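UTP-glucose-1-phosphate uridylyltransferase 2 (Trypanosoma brucei, PDB 3GUE) probably catalyses the formation of UDP-glucose and diphosphate from UTP and alpha-D-glucose 1-phosphate, and binds UDP-glucose. Local coordinates at residues A[377-389]-A[407-420]. Numbering follows the deposited sequence.
Sequences TCSDLLALRSDAY and PPAIDLDGEHYKMI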
loop_
_atom_site.group_PDB
_atom_site.type_symbol
_atom_site.label_atom_id
_atom_site.label_comp_id
_atom_site.label_asym_id
_atom_site.label_seq_id
_atom_site.Cartn_x
_atom_site.Cartn_y
_atom_site.Cartn_z
ATOM N N THR A 377 5.368 -0.198 -7.776
ATOM C CA THR A 377 6.002 -0.770 -8.964
ATOM C C THR A 377 7.526 -0.563 -8.971
ATOM O O THR A 377 8.081 0.166 -8.135
ATOM C CB THR A 377 5.458 -0.131 -10.266
ATOM O OG1 THR A 377 5.849 1.243 -10.300
ATOM C CG2 THR A 377 3.941 -0.259 -10.373
ATOM N N CYS A 378 8.182 -1.204 -9.935
ATOM C CA CYS A 378 9.622 -1.081 -10.119
ATOM C C CYS A 378 9.968 0.325 -10.628
ATOM O O CYS A 378 11.031 0.829 -10.294
ATOM C CB CYS A 378 10.162 -2.167 -11.063
ATOM S SG CYS A 378 10.306 -3.840 -10.391
ATOM N N SER A 379 9.057 0.952 -11.397
ATOM C CA SER A 379 9.153 2.382 -11.754
ATOM C C SER A 379 9.202 3.340 -10.572
ATOM O O SER A 379 9.991 4.287 -10.587
ATOM C CB SER A 379 8.099 2.851 -12.789
ATOM O OG SER A 379 6.786 2.350 -12.557
ATOM N N ASP A 380 8.384 3.061 -9.562
ATOM C CA ASP A 380 8.382 3.776 -8.290
ATOM C C ASP A 380 9.671 3.557 -7.536
ATOM O O ASP A 380 10.234 4.508 -6.932
ATOM C CB ASP A 380 7.233 3.295 -7.397
ATOM C CG ASP A 380 5.842 3.707 -7.880
ATOM O OD1 ASP A 380 5.668 4.746 -8.517
ATOM O OD2 ASP A 380 4.879 2.962 -7.587
ATOM N N LEU A 381 10.121 2.301 -7.561
ATOM C CA LEU A 381 11.361 1.861 -6.892
ATOM C C LEU A 381 12.584 2.549 -7.448
ATOM O O LEU A 381 13.470 2.928 -6.686
ATOM C CB LEU A 381 11.544 0.357 -7.015
ATOM C CG LEU A 381 12.783 -0.208 -6.305
ATOM C CD1 LEU A 381 12.677 0.075 -4.794
ATOM C CD2 LEU A 381 12.889 -1.716 -6.628
ATOM N N LEU A 382 12.643 2.640 -8.783
ATOM C CA LEU A 382 13.643 3.429 -9.480
ATOM C C LEU A 382 13.707 4.871 -8.963
ATOM O O LEU A 382 14.823 5.401 -8.730
ATOM C CB LEU A 382 13.373 3.433 -11.003
ATOM C CG LEU A 382 14.171 4.380 -11.916
ATOM C CD1 LEU A 382 15.680 4.158 -11.738
ATOM C CD2 LEU A 382 13.760 4.176 -13.399
ATOM N N ALA A 383 12.533 5.501 -8.807
ATOM C CA ALA A 383 12.476 6.908 -8.378
ATOM C C ALA A 383 12.965 7.028 -6.930
ATOM O O ALA A 383 13.766 7.919 -6.622
ATOM C CB ALA A 383 11.065 7.514 -8.529
ATOM N N LEU A 384 12.561 6.073 -6.089
ATOM C CA LEU A 384 12.947 6.096 -4.681
ATOM C C LEU A 384 14.445 5.922 -4.477
ATOM O O LEU A 384 15.075 6.647 -3.660
ATOM C CB LEU A 384 12.198 5.033 -3.886
ATOM C CG LEU A 384 12.198 5.255 -2.365
ATOM C CD1 LEU A 384 11.517 6.580 -1.995
ATOM C CD2 LEU A 384 11.471 4.131 -1.703
ATOM N N ARG A 385 15.010 4.992 -5.248
ATOM C CA ARG A 385 16.421 4.631 -5.154
ATOM C C ARG A 385 17.278 5.771 -5.694
ATOM O O ARG A 385 18.407 5.957 -5.253
ATOM C CB ARG A 385 16.702 3.330 -5.899
ATOM C CG ARG A 385 16.322 2.082 -5.125
ATOM C CD ARG A 385 16.706 0.807 -5.851
ATOM N NE ARG A 385 16.412 -0.345 -5.012
ATOM C CZ ARG A 385 16.599 -1.612 -5.366
ATOM N NH1 ARG A 385 17.081 -1.911 -6.570
ATOM N NH2 ARG A 385 16.299 -2.575 -4.502
ATOM N N SER A 386 16.707 6.562 -6.610
ATOM C CA SER A 386 17.409 7.707 -7.184
ATOM C C SER A 386 17.423 8.954 -6.272
ATOM O O SER A 386 16.637 9.066 -5.328
ATOM C CB SER A 386 16.763 8.094 -8.511
ATOM O OG SER A 386 15.657 8.921 -8.236
ATOM N N ASP A 387 18.272 9.914 -6.654
ATOM C CA ASP A 387 18.474 11.188 -5.941
ATOM C C ASP A 387 17.218 12.118 -6.017
ATOM O O ASP A 387 17.216 13.241 -5.494
ATOM C CB ASP A 387 19.761 11.897 -6.448
ATOM C CG ASP A 387 19.671 12.364 -7.914
ATOM O OD1 ASP A 387 18.643 12.150 -8.526
ATOM O OD2 ASP A 387 20.623 12.990 -8.457
ATOM N N ALA A 388 16.171 11.649 -6.679
ATOM C CA ALA A 388 14.879 12.334 -6.636
ATOM C C ALA A 388 14.303 12.333 -5.222
ATOM O O ALA A 388 13.519 13.222 -4.870
ATOM C CB ALA A 388 13.881 11.678 -7.610
ATOM N N TYR A 389 14.672 11.316 -4.444
ATOM C CA TYR A 389 14.203 11.167 -3.067
ATOM C C TYR A 389 15.366 11.274 -2.115
ATOM O O TYR A 389 16.449 10.851 -2.441
ATOM C CB TYR A 389 13.420 9.864 -2.876
ATOM C CG TYR A 389 12.005 9.964 -3.424
ATOM C CD1 TYR A 389 10.933 10.332 -2.599
ATOM C CD2 TYR A 389 11.736 9.715 -4.775
ATOM C CE1 TYR A 389 9.633 10.448 -3.109
ATOM C CE2 TYR A 389 10.438 9.829 -5.284
ATOM C CZ TYR A 389 9.399 10.187 -4.460
ATOM O OH TYR A 389 8.097 10.282 -4.977
ATOM N N PRO A 407 6.548 14.039 -8.468
ATOM C CA PRO A 407 7.589 13.053 -8.735
ATOM C C PRO A 407 7.837 12.939 -10.243
ATOM O O PRO A 407 6.922 13.232 -11.038
ATOM C CB PRO A 407 6.987 11.745 -8.205
ATOM C CG PRO A 407 5.925 12.192 -7.202
ATOM C CD PRO A 407 5.363 13.428 -7.827
ATOM N N PRO A 408 9.060 12.519 -10.639
ATOM C CA PRO A 408 9.288 12.232 -12.061
ATOM C C PRO A 408 8.222 11.230 -12.510
ATOM O O PRO A 408 7.900 10.307 -11.745
ATOM C CB PRO A 408 10.639 11.513 -12.064
ATOM C CG PRO A 408 11.315 11.908 -10.820
ATOM C CD PRO A 408 10.249 12.234 -9.811
ATOM N N ALA A 409 7.663 11.409 -13.706
ATOM C CA ALA A 409 6.690 10.441 -14.207
ATOM C C ALA A 409 7.432 9.345 -15.001
ATOM O O ALA A 409 7.814 9.542 -16.164
ATOM C CB ALA A 409 5.623 11.126 -15.051
ATOM N N ILE A 410 7.634 8.200 -14.368
ATOM C CA ILE A 410 8.467 7.109 -14.938
ATOM C C ILE A 410 7.597 5.980 -15.543
ATOM O O ILE A 410 6.849 5.294 -14.818
ATOM C CB ILE A 410 9.478 6.566 -13.889
ATOM C CG1 ILE A 410 10.283 7.717 -13.256
ATOM C CG2 ILE A 410 10.437 5.485 -14.521
ATOM C CD1 ILE A 410 11.193 7.309 -12.076
ATOM N N ASP A 411 7.704 5.814 -16.869
ATOM C CA ASP A 411 7.025 4.733 -17.601
ATOM C C ASP A 411 8.072 3.730 -18.104
ATOM O O ASP A 411 8.848 3.990 -19.058
ATOM C CB ASP A 411 6.165 5.286 -18.747
ATOM C CG ASP A 411 5.512 4.196 -19.610
ATOM O OD1 ASP A 411 5.650 2.984 -19.364
ATOM O OD2 ASP A 411 4.845 4.563 -20.584
ATOM N N LEU A 412 8.102 2.591 -17.425
ATOM C CA LEU A 412 9.042 1.526 -17.767
ATOM C C LEU A 412 8.266 0.411 -18.511
ATOM O O LEU A 412 7.250 -0.078 -18.010
ATOM C CB LEU A 412 9.753 1.007 -16.509
ATOM C CG LEU A 412 10.737 1.904 -15.704
ATOM C CD1 LEU A 412 11.402 1.168 -14.545
ATOM C CD2 LEU A 412 11.815 2.538 -16.601
ATOM N N ASP A 413 8.748 0.069 -19.714
ATOM C CA ASP A 413 8.221 -0.987 -20.575
ATOM C C ASP A 413 7.756 -2.201 -19.746
ATOM O O ASP A 413 8.572 -2.872 -19.079
ATOM C CB ASP A 413 9.321 -1.397 -21.583
ATOM C CG ASP A 413 8.814 -2.258 -22.704
ATOM O OD1 ASP A 413 7.830 -3.019 -22.479
ATOM O OD2 ASP A 413 9.426 -2.214 -23.812
ATOM N N GLY A 414 6.447 -2.460 -19.769
ATOM C CA GLY A 414 5.860 -3.589 -19.034
ATOM C C GLY A 414 6.325 -4.981 -19.425
ATOM O O GLY A 414 6.172 -5.926 -18.642
ATOM N N GLU A 415 6.894 -5.111 -20.626
ATOM C CA GLU A 415 7.435 -6.389 -21.126
ATOM C C GLU A 415 8.844 -6.690 -20.586
ATOM O O GLU A 415 9.341 -7.808 -20.701
ATOM C CB GLU A 415 7.475 -6.375 -22.659
ATOM C CG GLU A 415 6.133 -6.134 -23.340
ATOM C CD GLU A 415 6.231 -6.139 -24.859
ATOM O OE1 GLU A 415 7.362 -6.099 -25.394
ATOM O OE2 GLU A 415 5.176 -6.196 -25.533
ATOM N N HIS A 416 9.487 -5.677 -20.005
ATOM C CA HIS A 416 10.884 -5.800 -19.586
ATOM C C HIS A 416 11.186 -5.460 -18.123
ATOM O O HIS A 416 12.155 -5.989 -17.554
ATOM C CB HIS A 416 11.789 -4.946 -20.488
ATOM C CG HIS A 416 11.786 -5.372 -21.920
ATOM N ND1 HIS A 416 11.492 -4.507 -22.951
ATOM C CD2 HIS A 416 12.017 -6.576 -22.490
ATOM C CE1 HIS A 416 11.551 -5.161 -24.100
ATOM N NE2 HIS A 416 11.875 -6.419 -23.850
ATOM N N TYR A 417 10.392 -4.574 -17.537
ATOM C CA TYR A 417 10.798 -3.918 -16.272
ATOM C C TYR A 417 9.835 -4.101 -15.122
ATOM O O TYR A 417 10.006 -3.509 -14.047
ATOM C CB TYR A 417 11.036 -2.424 -16.523
ATOM C CG TYR A 417 12.082 -2.217 -17.595
ATOM C CD1 TYR A 417 13.386 -2.663 -17.393
ATOM C CD2 TYR A 417 11.758 -1.646 -18.821
ATOM C CE1 TYR A 417 14.357 -2.503 -18.368
ATOM C CE2 TYR A 417 12.716 -1.502 -19.813
ATOM C CZ TYR A 417 14.012 -1.935 -19.579
ATOM O OH TYR A 417 14.970 -1.782 -20.538
ATOM N N LYS A 418 8.808 -4.904 -15.360
ATOM C CA LYS A 418 7.702 -4.997 -14.430
ATOM C C LYS A 418 8.143 -5.914 -13.296
ATOM O O LYS A 418 7.928 -5.601 -12.115
ATOM C CB LYS A 418 6.434 -5.458 -15.154
ATOM C CG LYS A 418 5.391 -6.108 -14.247
ATOM C CD LYS A 418 4.003 -6.090 -14.857
ATOM C CE LYS A 418 2.987 -6.535 -13.826
ATOM N NZ LYS A 418 3.185 -5.873 -12.499
ATOM N N MET A 419 8.803 -7.010 -13.666
ATOM C CA MET A 419 9.368 -7.951 -12.712
ATOM C C MET A 419 10.726 -7.455 -12.243
ATOM O O MET A 419 11.477 -6.863 -13.032
ATOM C CB MET A 419 9.482 -9.336 -13.331
ATOM C CG MET A 419 8.156 -9.962 -13.847
ATOM S SD MET A 419 6.956 -10.482 -12.581
ATOM C CE MET A 419 5.936 -9.006 -12.515
ATOM N N ILE A 420 11.042 -7.683 -10.961
ATOM C CA ILE A 420 12.252 -7.068 -10.381
ATOM C C ILE A 420 13.522 -7.554 -11.076
ATOM O O ILE A 420 14.496 -6.807 -11.189
ATOM C CB ILE A 420 12.375 -7.184 -8.812
ATOM C CG1 ILE A 420 13.709 -6.552 -8.366
ATOM C CG2 ILE A 420 12.330 -8.606 -8.366
ATOM C CD1 ILE A 420 13.658 -5.630 -7.189
HETATM O O HOH W 1 6.585 -3.314 -11.561
HETATM O O HOH W 2 6.247 2.117 -15.312
#
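Ile410 carries CG2 anti to its backbone N and CG1 beside that N (chi1 -52°), and the two branches part over helix 378-385. Ile410 CG2 meets Leu382 CD2 at 3.7 Å. Ile410 CD1, at the end of the other branch, reaches Ala383 CB at 3.6 Å. In Leu382 the CG atom is anti to the backbone N (chi1 170°), and Leu382 CD2 also touches Leu412 CD1 at 4.0 Å. Ser379 lies between the two strand residues, with CB against Ile410 CG2 and Leu412 CG. The helix thus packs on strand 409-412, an edge strand of the parallel sheet that continues through 437-443 to the C-terminal strand 480-483, consistent with the C-terminal beta-helix of this family. The axes of helix 378-385 and strand 409-412 come within 8.1 Å, their N-to-C directions 131° apart. Two waters bridge the segments. One bonds Ser379 OG, Ile410 O and Leu412 N; another accepts from Cys378 N and donates to Lys418 O. Thr377 and Asp380 form a capping box at the helix start, and Thr377 OG1 is also hydrogen-bonded to Ser379 OG. Cys378 SG packs against Ile420 CB at 4.2 Å, while Phe423 of helix 420-427 touches Cys378, Leu381 and Leu382. Beyond the other helix end, Tyr389 OH lies 3.6 Å from Pro407 CG.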